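Long-range contacts in endoglucanase E-5 (Thermobifida fusca, PDB 2CKS), which catalyses the internal hydrolysis of beta-1,4-glucosidic linkages in cellulose, lichenin and cereal beta-glucans, here represented by its family 5 catalytic domain: residues R125-T130 and Q161-S166; Y134-E139 and E154-I159; D58-S63 and L94-D99; V11-T16 and L224-V229. All blocks are in the same frame, centred on the assembly; numbering follows the deposited sequence. Where two conformers were deposited one is given.

Contact 1. Residues R125-T130 and Q161-S166. With NA (sodium ion), chain H.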
loop_
_atom_site.group_PDB
_atom_site.type_symbol
_atom_site.label_atom_id
_atom_site.label_comp_id
_atom_site.label_asym_id
_atom_site.label_seq_id
_atom_site.Cartn_x
_atom_site.Cartn_y
_atom_site.Cartn_z
ATOM N N ARG A 125 -5.820 18.472 -6.433
ATOM C CA ARG A 125 -4.502 18.816 -6.959
ATOM C C ARG A 125 -4.036 17.851 -8.036
ATOM O O ARG A 125 -3.449 18.263 -9.040
ATOM C CB ARG A 125 -3.475 18.825 -5.830
ATOM C CG ARG A 125 -2.067 19.220 -6.260
ATOM C CD ARG A 125 -1.902 20.702 -6.526
ATOM N NE ARG A 125 -1.910 21.490 -5.292
ATOM C CZ ARG A 125 -0.862 21.654 -4.476
ATOM N NH1 ARG A 125 0.318 21.083 -4.732
ATOM N NH2 ARG A 125 -1.000 22.394 -3.382
ATOM N N HIS A 126 -4.309 16.571 -7.831
ATOM C CA HIS A 126 -3.735 15.515 -8.670
ATOM C C HIS A 126 -4.745 14.822 -9.583
ATOM O O HIS A 126 -4.438 13.785 -10.168
ATOM C CB HIS A 126 -3.030 14.507 -7.772
ATOM C CG HIS A 126 -1.945 15.120 -6.947
ATOM N ND1 HIS A 126 -0.677 15.344 -7.437
ATOM C CD2 HIS A 126 -1.959 15.619 -5.690
ATOM C CE1 HIS A 126 0.055 15.922 -6.502
ATOM N NE2 HIS A 126 -0.700 16.105 -5.434
ATOM N N ALA A 127 -5.927 15.423 -9.746
ATOM C CA ALA A 127 -6.986 14.842 -10.580
ATOM C C ALA A 127 -6.545 14.518 -12.011
ATOM O O ALA A 127 -7.015 13.539 -12.589
ATOM C CB ALA A 127 -8.212 15.765 -10.611
ATOM N N SER A 128 -5.655 15.323 -12.583
ATOM C CA SER A 128 -5.207 15.105 -13.961
ATOM C C SER A 128 -4.233 13.931 -14.104
ATOM O O SER A 128 -4.045 13.410 -15.205
ATOM C CB SER A 128 -4.579 16.380 -14.542
ATOM O OG SER A 128 -3.345 16.681 -13.921
ATOM N N LYS A 129 -3.606 13.520 -13.007
ATOM C CA LYS A 129 -2.729 12.349 -13.025
ATOM C C LYS A 129 -3.545 11.078 -13.213
ATOM O O LYS A 129 -4.706 11.027 -12.814
ATOM C CB LYS A 129 -1.931 12.248 -11.721
ATOM C CG LYS A 129 -0.893 13.352 -11.530
ATOM C CD LYS A 129 -0.025 13.078 -10.313
ATOM C CE LYS A 129 1.153 14.030 -10.210
ATOM N NZ LYS A 129 0.738 15.441 -9.977
ATOM N N THR A 130 -2.942 10.066 -13.823
ATOM C CA THR A 130 -3.584 8.768 -13.997
ATOM C C THR A 130 -2.868 7.648 -13.237
ATOM O O THR A 130 -3.221 6.481 -13.375
ATOM C CB THR A 130 -3.641 8.410 -15.491
ATOM O OG1 THR A 130 -2.324 8.434 -16.054
ATOM C CG2 THR A 130 -4.407 9.471 -16.273
ATOM N N GLN A 161 -15.817 13.123 -6.376
ATOM C CA GLN A 161 -16.321 14.425 -6.786
ATOM C C GLN A 161 -15.242 15.209 -7.524
ATOM O O GLN A 161 -15.535 15.978 -8.438
ATOM C CB GLN A 161 -16.788 15.206 -5.557
ATOM C CG GLN A 161 -17.218 16.642 -5.831
ATOM C CD GLN A 161 -17.698 17.334 -4.587
ATOM O OE1 GLN A 161 -18.323 16.710 -3.725
ATOM N NE2 GLN A 161 -17.409 18.626 -4.478
ATOM N N ARG A 162 -14.000 15.012 -7.105
ATOM C CA ARG A 162 -12.859 15.759 -7.621
ATOM C C ARG A 162 -12.017 14.984 -8.631
ATOM O O ARG A 162 -11.387 15.564 -9.519
ATOM C CB ARG A 162 -11.981 16.161 -6.443
ATOM C CG ARG A 162 -12.654 17.144 -5.540
ATOM C CD ARG A 162 -12.169 17.143 -4.120
ATOM N NE ARG A 162 -12.828 18.224 -3.399
ATOM C CZ ARG A 162 -13.966 18.120 -2.718
ATOM N NH1 ARG A 162 -14.617 16.969 -2.616
ATOM N NH2 ARG A 162 -14.468 19.199 -2.128
ATOM N N ASP A 163 -12.038 13.662 -8.510
ATOM C CA ASP A 163 -11.185 12.800 -9.302
ATOM C C ASP A 163 -11.983 11.517 -9.532
ATOM O O ASP A 163 -11.792 10.531 -8.839
ATOM C CB ASP A 163 -9.897 12.548 -8.524
ATOM C CG ASP A 163 -8.850 11.828 -9.322
ATOM O OD1 ASP A 163 -8.978 11.715 -10.564
ATOM O OD2 ASP A 163 -7.827 11.358 -8.771
ATOM N N PRO A 164 -12.919 11.555 -10.478
ATOM C CA PRO A 164 -13.849 10.436 -10.662
ATOM C C PRO A 164 -13.233 9.120 -11.143
ATOM O O PRO A 164 -13.824 8.066 -10.918
ATOM C CB PRO A 164 -14.840 10.973 -11.706
ATOM C CG PRO A 164 -14.083 12.018 -12.431
ATOM C CD PRO A 164 -13.200 12.663 -11.409
ATOM N N ASP A 165 -12.109 9.185 -11.849
ATOM C CA ASP A 165 -11.579 8.026 -12.592
ATOM C C ASP A 165 -10.376 7.344 -11.941
ATOM O O ASP A 165 -9.540 6.732 -12.618
ATOM C CB ASP A 165 -11.206 8.445 -14.011
ATOM C CG ASP A 165 -10.160 9.555 -14.052
ATOM O OD1 ASP A 165 -9.741 10.073 -12.990
ATOM O OD2 ASP A 165 -9.705 9.992 -15.127
ATOM N N SER A 166 -10.281 7.471 -10.621
ATOM C CA SER A 166 -9.150 6.944 -9.862
ATOM C C SER A 166 -9.563 5.717 -9.064
ATOM O O SER A 166 -10.736 5.548 -8.705
ATOM C CB SER A 166 -8.600 8.009 -8.915
ATOM O OG SER A 166 -9.590 8.427 -7.993
HETATM NA NA NA H . -7.192 11.168 -12.258
HETATM O O HOH W 1 -5.594 11.315 -9.916
HETATM O O HOH W 2 -7.781 11.336 -14.583
HETATM O O HOH W 3 -6.888 8.459 -12.370
HETATM O O HOH W 4 -7.559 9.525 -11.689
#
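His126 reaches Asp163 indirectly, through a sodium-bound water whose oxygen lies 2.7 Å from His126 O and which also bonds Asp163 OD2. Its imidazole leads elsewhere, and ND1 receives a bond from Lys129 NZ that lies nearly in the ring plane, with Asp87 as the second partner of the ammonium. Ala127 provides the direct touch, its CB resting 3.4 Å from Arg162 O. Ala127 O binds the sodium ion at 2.4 Å. The type I turn from His126 to Lys129 then brings a second carbonyl to the same centre, with Lys129 O 2.5 Å from the sodium ion.

Two carboxylates answer from residues 161-166. Asp163 has CG anti to the backbone N (chi1 -172°), and its OD1 ligates the sodium ion at 2.5 Å, while OD2 is taken by Tyr134. Asp165 OD1 is a longer ligand at 2.9 Å, its OD2 paired with Lys10. Asp163 OD1 and Asp165 OD1 thus converge on the same cation. A zinc ion is also modelled here, sharing Ala127 O and both aspartates.

The site ties together the loops that follow helices 112-126 and 145-162 and lead to strands 132-135 and 168-170. His126 packs on helix 75-90, and Arg162 and Asp163 lie against Ala123 of helix 112-126.

Contact 2. Residues Y134-E139 and E154-I159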
loop_
_atom_site.group_PDB
_atom_site.type_symbol
_atom_site.label_atom_id
_atom_site.label_comp_id
_atom_site.label_asym_id
_atom_site.label_seq_id
_atom_site.Cartn_x
_atom_site.Cartn_y
_atom_site.Cartn_z
ATOM N N TYR A 134 -5.734 5.762 -4.240
ATOM C CA TYR A 134 -6.025 6.305 -2.911
ATOM C C TYR A 134 -6.360 5.192 -1.943
ATOM O O TYR A 134 -7.313 4.459 -2.163
ATOM C CB TYR A 134 -7.212 7.268 -2.995
ATOM C CG TYR A 134 -6.959 8.447 -3.890
ATOM C CD1 TYR A 134 -6.444 9.611 -3.381
ATOM C CD2 TYR A 134 -7.205 8.386 -5.251
ATOM C CE1 TYR A 134 -6.200 10.697 -4.189
ATOM C CE2 TYR A 134 -6.955 9.477 -6.067
ATOM C CZ TYR A 134 -6.455 10.626 -5.526
ATOM O OH TYR A 134 -6.199 11.711 -6.334
ATOM N N GLU A 135 -5.583 5.059 -0.878
ATOM C CA GLU A 135 -5.808 4.038 0.141
ATOM C C GLU A 135 -6.380 4.741 1.371
ATOM O O GLU A 135 -5.660 5.409 2.099
ATOM C CB GLU A 135 -4.503 3.311 0.470
ATOM C CG GLU A 135 -4.647 2.222 1.530
ATOM C CD GLU A 135 -3.388 1.397 1.722
ATOM O OE1 GLU A 135 -3.459 0.387 2.456
ATOM O OE2 GLU A 135 -2.335 1.742 1.135
ATOM N N ILE A 136 -7.676 4.578 1.602
ATOM C CA ILE A 136 -8.406 5.468 2.520
ATOM C C ILE A 136 -8.391 5.071 4.006
ATOM O O ILE A 136 -8.793 5.866 4.852
ATOM C CB ILE A 136 -9.855 5.677 2.039
ATOM C CG1 ILE A 136 -10.601 4.342 1.960
ATOM C CG2 ILE A 136 -9.857 6.417 0.704
ATOM C CD1 ILE A 136 -12.093 4.491 1.787
ATOM N N ALA A 137 -7.899 3.873 4.322
ATOM C CA ALA A 137 -7.808 3.408 5.707
ATOM C C ALA A 137 -6.908 2.177 5.809
ATOM O O ALA A 137 -7.380 1.047 5.718
ATOM C CB ALA A 137 -9.205 3.088 6.246
ATOM N N ASN A 138 -5.616 2.419 5.995
ATOM C CA ASN A 138 -4.587 1.369 6.066
ATOM C C ASN A 138 -5.011 0.062 6.756
ATOM O O ASN A 138 -5.142 -0.979 6.094
ATOM C CB ASN A 138 -3.345 1.959 6.748
ATOM C CG ASN A 138 -2.357 0.913 7.212
ATOM O OD1 ASN A 138 -1.931 0.061 6.438
ATOM N ND2 ASN A 138 -2.004 0.958 8.503
ATOM N N GLU A 139 -5.213 0.116 8.075
ATOM C CA GLU A 139 -5.464 -1.084 8.883
ATOM C C GLU A 139 -6.581 -0.886 9.911
ATOM O O GLU A 139 -6.321 -0.720 11.099
ATOM C CB GLU A 139 -4.169 -1.561 9.560
ATOM C CG GLU A 139 -3.246 -2.313 8.610
ATOM C CD GLU A 139 -2.131 -3.081 9.302
ATOM O OE1 GLU A 139 -1.944 -2.899 10.530
ATOM O OE2 GLU A 139 -1.431 -3.875 8.611
ATOM N N GLU A 154 -18.562 7.188 3.046
ATOM C CA GLU A 154 -18.441 8.605 3.418
ATOM C C GLU A 154 -17.253 9.298 2.725
ATOM O O GLU A 154 -17.343 10.463 2.356
ATOM C CB GLU A 154 -18.326 8.761 4.950
ATOM C CG GLU A 154 -19.576 8.334 5.709
ATOM C CD GLU A 154 -19.416 8.306 7.221
ATOM O OE1 GLU A 154 -18.799 7.374 7.765
ATOM O OE2 GLU A 154 -19.914 9.219 7.872
ATOM N N VAL A 155 -16.139 8.587 2.543
ATOM C CA VAL A 155 -14.922 9.190 1.991
ATOM C C VAL A 155 -14.884 9.121 0.469
ATOM O O VAL A 155 -14.434 10.056 -0.180
ATOM C CB VAL A 155 -13.651 8.513 2.565
ATOM C CG1 VAL A 155 -12.382 9.099 1.953
ATOM C CG2 VAL A 155 -13.622 8.671 4.061
ATOM N N ILE A 156 -15.352 8.016 -0.095
ATOM C CA ILE A 156 -15.271 7.801 -1.542
ATOM C C ILE A 156 -15.872 8.959 -2.347
ATOM O O ILE A 156 -15.234 9.423 -3.281
ATOM C CB ILE A 156 -15.848 6.408 -1.948
ATOM C CG1 ILE A 156 -14.862 5.312 -1.539
ATOM C CG2 ILE A 156 -16.103 6.314 -3.460
ATOM C CD1 ILE A 156 -15.455 3.937 -1.524
ATOM N N PRO A 157 -17.076 9.430 -2.021
ATOM C CA PRO A 157 -17.663 10.549 -2.771
ATOM C C PRO A 157 -16.861 11.844 -2.711
ATOM O O PRO A 157 -16.916 12.613 -3.663
ATOM C CB PRO A 157 -19.034 10.746 -2.111
ATOM C CG PRO A 157 -19.298 9.542 -1.369
ATOM C CD PRO A 157 -18.002 8.922 -0.997
ATOM N N VAL A 158 -16.138 12.087 -1.622
ATOM C CA VAL A 158 -15.287 13.267 -1.519
ATOM C C VAL A 158 -14.185 13.194 -2.576
ATOM O O VAL A 158 -13.910 14.163 -3.267
ATOM C CB VAL A 158 -14.670 13.400 -0.109
ATOM C CG1 VAL A 158 -13.661 14.534 -0.068
ATOM C CG2 VAL A 158 -15.769 13.602 0.925
ATOM N N ILE A 159 -13.571 12.027 -2.716
ATOM C CA ILE A 159 -12.555 11.821 -3.748
ATOM C C ILE A 159 -13.146 11.858 -5.157
ATOM O O ILE A 159 -12.614 12.538 -6.034
ATOM C CB ILE A 159 -11.816 10.484 -3.506
ATOM C CG1 ILE A 159 -10.993 10.575 -2.220
ATOM C CG2 ILE A 159 -10.921 10.133 -4.678
ATOM C CD1 ILE A 159 -10.519 9.264 -1.700
#
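The hydroxyl of Tyr134 has a carboxylate for its partner, OD2 of Asp163, in a probable hydrogen bond which would steady the hydroxyl end of a ring whose face Ile159 covers near CD2. Ile159 lays its CG2 methyl over that face, 4.3 Å from the centroid of the Tyr134 ring and 14° off the normal, a CH-pi contact displaced toward the rim. The other branch of the same isoleucine starts with CG1 anti to the carbonyl carbon (chi1 -67°), and its terminal CD1 lies 4.1 Å from Tyr134 CB. That methyl also meets Ile136 CG2 at 3.8 Å, so one residue of the helix bridges two of the strand segment.

Ile136 is the hub on the barrel side. Its CG2 touches Val155 CG1 at 3.9 Å, the two side chains running alongside one another and pointing opposite ways, while CD1 approaches Ile156 CG1 more loosely at 4.4 Å. The helix is kinked around Pro157, whose nitrogen has no hydrogen to give, and Val155 O receives only weak bonds from Val158 N and Ile159 N.

Here strand 132-135 meets helix 145-162 within one beta-alpha-beta unit of the TIM barrel. Glu135 sends its carboxylate to Arg61 and Thr230, and the chain runs on to Glu139, the proton donor by similarity. Tyr134 OH finds its partner past the edge of this packing, in Asp163. The join of strand to helix is itself apolar, and so depends on the fit of branched methyls and a ring face.

Contact 3. Residues D58-S63 and L94-D99; sequences DIIRLS and LYVIVD
Adjacent parallel strands of a TIM barrel, 59-65 and 95-101, pair in register here, the two strands of a beta-alpha-beta unit whose crossover runs through helix 75-90. The ladder runs from Tyr95 N on Asp58 O through to Asp99 N on Leu62 O. Its shortest rung, Leu62 N to Ile97 O at 2.8 Å, lies nearly along the C=O axis.

Ile59, Arg61 and Ser63 share the barrel interior with Ile97 and Asp99, whereas the Tyr95 ring turns off to helix 4-8. Arg61, extended from CG to NE, stacks its guanidinium on the Asp99 carboxylate with the planes 11° apart. Asp99 OD1 sits 3.1 Å above the Arg61 guanidinium plane over its centre, a salt bridge of charge alone; the N-H groups serve Glu135, Asn138 and Glu231, the nucleophile by similarity. Asp99 OD1 also accepts a hydrogen bond from Ser63 OG at 2.9 Å, on its anti lone pair, and is bonded to His101. A methionine in place of Arg61 would probably leave the carboxylates of Asp99, Glu135 and Glu231 without their shared positive charge.

On the helix-facing side, Leu62 and Val96 press together beneath helix 75-90, with Leu62 CD1 a tight 3.4 Å from Val96 CG1.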
loop_
_atom_site.group_PDB
_atom_site.type_symbol
_atom_site.label_atom_id
_atom_site.label_comp_id
_atom_site.label_asym_id
_atom_site.label_seq_id
_atom_site.Cartn_x
_atom_site.Cartn_y
_atom_site.Cartn_z
ATOM N N ASP A 58 7.313 -0.889 -9.807
ATOM C CA ASP A 58 6.203 -0.293 -10.556
ATOM C C ASP A 58 5.481 0.812 -9.792
ATOM O O ASP A 58 4.839 1.676 -10.382
ATOM C CB ASP A 58 5.144 -1.350 -10.861
ATOM C CG ASP A 58 5.655 -2.471 -11.709
ATOM O OD1 ASP A 58 6.252 -2.170 -12.765
ATOM O OD2 ASP A 58 5.503 -3.682 -11.406
ATOM N N ILE A 59 5.567 0.748 -8.468
ATOM C CA ILE A 59 4.660 1.482 -7.601
ATOM C C ILE A 59 5.326 1.729 -6.247
ATOM O O ILE A 59 6.143 0.920 -5.778
ATOM C CB ILE A 59 3.343 0.660 -7.479
ATOM C CG1 ILE A 59 2.251 1.395 -6.707
ATOM C CG2 ILE A 59 3.591 -0.698 -6.859
ATOM C CD1 ILE A 59 0.861 0.825 -6.994
ATOM N N ILE A 60 4.990 2.861 -5.648
ATOM C CA ILE A 60 5.430 3.220 -4.306
ATOM C C ILE A 60 4.195 3.603 -3.508
ATOM O O ILE A 60 3.337 4.350 -3.982
ATOM C CB ILE A 60 6.469 4.377 -4.321
ATOM C CG1 ILE A 60 6.986 4.652 -2.899
ATOM C CG2 ILE A 60 5.906 5.644 -4.930
ATOM C CD1 ILE A 60 8.173 5.555 -2.837
ATOM N N ARG A 61 4.108 3.078 -2.300
ATOM C CA ARG A 61 3.066 3.463 -1.372
ATOM C C ARG A 61 3.649 4.456 -0.379
ATOM O O ARG A 61 4.657 4.177 0.280
ATOM C CB ARG A 61 2.549 2.224 -0.674
ATOM C CG ARG A 61 1.558 2.453 0.442
ATOM C CD ARG A 61 1.279 1.139 1.055
ATOM N NE ARG A 61 0.204 1.034 2.017
ATOM C CZ ARG A 61 0.361 0.610 3.268
ATOM N NH1 ARG A 61 1.556 0.373 3.796
ATOM N NH2 ARG A 61 -0.702 0.443 4.015
ATOM N N LEU A 62 3.023 5.627 -0.300
ATOM C CA LEU A 62 3.441 6.692 0.598
ATOM C C LEU A 62 2.635 6.618 1.891
ATOM O O LEU A 62 1.461 6.984 1.923
ATOM C CB LEU A 62 3.239 8.045 -0.088
ATOM C CG LEU A 62 3.923 8.203 -1.447
ATOM C CD1 LEU A 62 3.502 9.514 -2.100
ATOM C CD2 LEU A 62 5.428 8.127 -1.320
ATOM N N SER A 63 3.261 6.125 2.955
ATOM C CA SER A 63 2.561 5.821 4.187
ATOM C C SER A 63 2.628 7.008 5.127
ATOM O O SER A 63 3.693 7.355 5.629
ATOM C CB SER A 63 3.145 4.574 4.850
ATOM O OG SER A 63 2.906 3.431 4.039
ATOM N N LEU A 94 6.624 6.087 -11.600
ATOM C CA LEU A 94 5.985 5.169 -10.659
ATOM C C LEU A 94 4.517 5.473 -10.421
ATOM O O LEU A 94 4.118 6.637 -10.344
ATOM C CB LEU A 94 6.678 5.238 -9.304
ATOM C CG LEU A 94 8.165 4.923 -9.270
ATOM C CD1 LEU A 94 8.720 5.234 -7.877
ATOM C CD2 LEU A 94 8.380 3.483 -9.660
ATOM N N TYR A 95 3.727 4.419 -10.275
ATOM C CA TYR A 95 2.413 4.539 -9.664
ATOM C C TYR A 95 2.602 4.888 -8.205
ATOM O O TYR A 95 3.635 4.586 -7.609
ATOM C CB TYR A 95 1.602 3.251 -9.833
ATOM C CG TYR A 95 1.238 3.063 -11.279
ATOM C CD1 TYR A 95 2.051 2.338 -12.141
ATOM C CD2 TYR A 95 0.108 3.662 -11.802
ATOM C CE1 TYR A 95 1.731 2.206 -13.480
ATOM C CE2 TYR A 95 -0.207 3.543 -13.137
ATOM C CZ TYR A 95 0.591 2.811 -13.965
ATOM O OH TYR A 95 0.300 2.687 -15.306
ATOM N N VAL A 96 1.615 5.562 -7.639
ATOM C CA VAL A 96 1.694 5.999 -6.256
ATOM C C VAL A 96 0.427 5.623 -5.533
ATOM O O VAL A 96 -0.665 5.891 -6.036
ATOM C CB VAL A 96 1.838 7.512 -6.153
ATOM C CG1 VAL A 96 1.988 7.921 -4.685
ATOM C CG2 VAL A 96 3.020 7.966 -6.933
ATOM N N ILE A 97 0.565 5.002 -4.366
ATOM C CA ILE A 97 -0.561 4.818 -3.466
ATOM C C ILE A 97 -0.444 5.833 -2.350
ATOM O O ILE A 97 0.568 5.878 -1.659
ATOM C CB ILE A 97 -0.565 3.416 -2.862
ATOM C CG1 ILE A 97 -0.634 2.376 -3.971
ATOM C CG2 ILE A 97 -1.722 3.280 -1.867
ATOM C CD1 ILE A 97 -0.508 0.958 -3.490
ATOM N N VAL A 98 -1.481 6.645 -2.175
ATOM C CA VAL A 98 -1.540 7.595 -1.079
ATOM C C VAL A 98 -2.213 6.886 0.082
ATOM O O VAL A 98 -3.409 6.590 0.025
ATOM C CB VAL A 98 -2.322 8.840 -1.478
ATOM C CG1 VAL A 98 -2.427 9.825 -0.309
ATOM C CG2 VAL A 98 -1.666 9.489 -2.702
ATOM N N ASP A 99 -1.427 6.594 1.113
ATOM C CA ASP A 99 -1.854 5.748 2.220
ATOM C C ASP A 99 -2.156 6.575 3.470
ATOM O O ASP A 99 -1.267 7.083 4.144
ATOM C CB ASP A 99 -0.795 4.680 2.492
ATOM C CG ASP A 99 -0.969 3.993 3.826
ATOM O OD1 ASP A 99 0.055 3.543 4.377
ATOM O OD2 ASP A 99 -2.075 3.839 4.389
#

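Contact 4. Residues V11-T16 and L224-V229; sequences VQVCGT and LFPVFV
Val13 carries CG1 anti to its backbone N (chi1 169°), which sets that methyl 3.7 Å from Pro226 CG. The valine meets the pyrrolidine ring at about a right angle, CG2 standing a little farther from the same ring carbon. Just beyond, Gly15 adopts phi 60° and psi -118°, and together with Thr16 it has backbone angles close to those of a type II' turn, a conformation that most residues with a side chain would find strained at the glycine position. The turn brings Thr16 O up to CA and CB of Pro226.

This carbonyl oxygen is the polar centre of the contact. Thr16 O lies 3.2 Å from Pro226 CA in a CA-H...O contact, with Pro226 CB a little farther off. A water links the two backbones: it accepts a bond from Val227 N at 3.1 Å and lies 3.2 Å from Thr16 O, to which it donates. The methyl CG2 of Thr16 rests more loosely against the backbone of Leu224, 4.2 Å from its C atom. Direct contact is therefore apolar or through carbon, and water mediates the link to the start of strand 227-233.

The hairpin of strands 12-14 and 17-19, crosslinked by the disulfide between Cys14 and Cys19, lies against the end of the barrel where strands 199-206 and 227-233 begin. Val13 and Pro226 both pack on Met200 of strand 199-206, and Val13 N bonds to Asn198. Phe225 turns away toward Tyr201, meeting its ring edge-to-face, and also packs on helix 187-191.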
loop_
_atom_site.group_PDB
_atom_site.type_symbol
_atom_site.label_atom_id
_atom_site.label_comp_id
_atom_site.label_asym_id
_atom_site.label_seq_id
_atom_site.Cartn_x
_atom_site.Cartn_y
_atom_site.Cartn_z
ATOM N N VAL A 11 -4.551 2.957 -15.139
ATOM C CA VAL A 11 -5.014 1.669 -14.659
ATOM C C VAL A 11 -6.439 1.812 -14.104
ATOM O O VAL A 11 -6.819 2.861 -13.594
ATOM C CB VAL A 11 -4.049 1.049 -13.626
ATOM C CG1 VAL A 11 -2.683 0.728 -14.264
ATOM C CG2 VAL A 11 -3.881 1.932 -12.409
ATOM N N GLN A 12 -7.246 0.767 -14.276
ATOM C CA GLN A 12 -8.632 0.738 -13.795
ATOM C C GLN A 12 -8.976 -0.692 -13.436
ATOM O O GLN A 12 -8.412 -1.611 -13.991
ATOM C CB GLN A 12 -9.606 1.188 -14.890
ATOM C CG GLN A 12 -9.427 2.597 -15.405
ATOM C CD GLN A 12 -10.094 3.638 -14.532
ATOM O OE1 GLN A 12 -11.272 3.980 -14.753
ATOM N NE2 GLN A 12 -9.352 4.166 -13.555
ATOM N N VAL A 13 -9.931 -0.890 -12.537
ATOM C CA VAL A 13 -10.429 -2.223 -12.266
ATOM C C VAL A 13 -11.203 -2.730 -13.488
ATOM O O VAL A 13 -11.984 -1.995 -14.097
ATOM C CB VAL A 13 -11.322 -2.242 -11.029
ATOM C CG1 VAL A 13 -12.062 -3.569 -10.907
ATOM C CG2 VAL A 13 -10.485 -1.975 -9.790
ATOM N N CYS A 14 -10.936 -3.987 -13.822
ATOM C CA CYS A 14 -11.655 -4.754 -14.835
ATOM C C CYS A 14 -12.121 -6.042 -14.182
ATOM O O CYS A 14 -11.295 -6.882 -13.805
ATOM C CB CYS A 14 -10.714 -5.110 -15.980
ATOM S SG CYS A 14 -9.178 -5.922 -15.439
ATOM N N GLY A 15 -13.428 -6.213 -14.026
ATOM C CA GLY A 15 -13.924 -7.415 -13.385
ATOM C C GLY A 15 -13.362 -7.491 -11.975
ATOM O O GLY A 15 -13.619 -6.607 -11.163
ATOM N N THR A 16 -12.575 -8.528 -11.692
ATOM C CA THR A 16 -11.981 -8.727 -10.367
ATOM C C THR A 16 -10.489 -8.429 -10.301
ATOM O O THR A 16 -9.836 -8.826 -9.355
ATOM C CB THR A 16 -12.181 -10.188 -9.909
ATOM O OG1 THR A 16 -11.526 -11.073 -10.825
ATOM C CG2 THR A 16 -13.643 -10.583 -9.959
ATOM N N LEU A 224 -13.441 -13.174 -5.815
ATOM C CA LEU A 224 -14.668 -12.407 -5.553
ATOM C C LEU A 224 -14.577 -10.914 -5.874
ATOM O O LEU A 224 -15.575 -10.294 -6.215
ATOM C CB LEU A 224 -15.062 -12.553 -4.078
ATOM C CG LEU A 224 -15.125 -13.980 -3.510
ATOM C CD1 LEU A 224 -15.155 -13.988 -2.002
ATOM C CD2 LEU A 224 -16.325 -14.704 -4.068
ATOM N N PHE A 225 -13.392 -10.341 -5.716
ATOM C CA PHE A 225 -13.207 -8.895 -5.872
ATOM C C PHE A 225 -11.720 -8.586 -6.032
ATOM O O PHE A 225 -10.891 -9.454 -5.768
ATOM C CB PHE A 225 -13.794 -8.126 -4.681
ATOM C CG PHE A 225 -13.441 -8.703 -3.337
ATOM C CD1 PHE A 225 -12.196 -8.485 -2.768
ATOM C CD2 PHE A 225 -14.380 -9.449 -2.621
ATOM C CE1 PHE A 225 -11.879 -9.010 -1.521
ATOM C CE2 PHE A 225 -14.065 -9.983 -1.383
ATOM C CZ PHE A 225 -12.817 -9.753 -0.824
ATOM N N PRO A 226 -11.369 -7.381 -6.480
ATOM C CA PRO A 226 -9.954 -7.037 -6.654
ATOM C C PRO A 226 -9.272 -6.812 -5.323
ATOM O O PRO A 226 -9.832 -6.146 -4.456
ATOM C CB PRO A 226 -10.001 -5.739 -7.473
ATOM C CG PRO A 226 -11.419 -5.623 -7.944
ATOM C CD PRO A 226 -12.241 -6.259 -6.871
ATOM N N VAL A 227 -8.095 -7.401 -5.169
ATOM C CA VAL A 227 -7.295 -7.275 -3.960
ATOM C C VAL A 227 -5.956 -6.631 -4.319
ATOM O O VAL A 227 -5.370 -6.941 -5.356
ATOM C CB VAL A 227 -7.040 -8.651 -3.309
ATOM C CG1 VAL A 227 -6.078 -8.527 -2.143
ATOM C CG2 VAL A 227 -8.339 -9.275 -2.855
ATOM N N PHE A 228 -5.488 -5.722 -3.473
ATOM C CA PHE A 228 -4.123 -5.227 -3.555
ATOM C C PHE A 228 -3.452 -5.446 -2.211
ATOM O O PHE A 228 -3.991 -5.080 -1.169
ATOM C CB PHE A 228 -4.083 -3.743 -3.925
ATOM C CG PHE A 228 -2.745 -3.307 -4.455
ATOM C CD1 PHE A 228 -2.545 -3.118 -5.821
ATOM C CD2 PHE A 228 -1.674 -3.116 -3.596
ATOM C CE1 PHE A 228 -1.294 -2.756 -6.308
ATOM C CE2 PHE A 228 -0.416 -2.749 -4.089
ATOM C CZ PHE A 228 -0.241 -2.568 -5.443
ATOM N N VAL A 229 -2.269 -6.045 -2.231
ATOM C CA VAL A 229 -1.533 -6.268 -1.007
ATOM C C VAL A 229 -0.693 -5.014 -0.725
ATOM O O VAL A 229 0.450 -4.911 -1.141
ATOM C CB VAL A 229 -0.705 -7.566 -1.082
ATOM C CG1 VAL A 229 0.216 -7.698 0.117
ATOM C CG2 VAL A 229 -1.657 -8.762 -1.164
HETATM O O HOH W 5 -7.047 -8.790 -7.794
#

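How the contacts relate
The four contacts are arranged around one eight-stranded TIM barrel, contact 4 joining it to the separate hairpin of strands 12-14 and 17-19, with centres 13 to 19 Å apart. Contact 4 closes the longest loop, within which contact 3 comes first, then contact 1, with contact 2 nested inside it. Contacts 1 and 2 share helix 145-162. Contacts 2, 3 and 4 reach the same sheet, where strands 95-101 and 132-135 are neighbours. Contacts 1 and 4 meet through Gln12 NE2 and Asp165 O, and contacts 3 and 4 through Phe228 packing on Ile59 and Ile97. Metal site and hairpin occupy the end where strands start, while contacts 2 and 3 lead toward the probable catalytic glutamates.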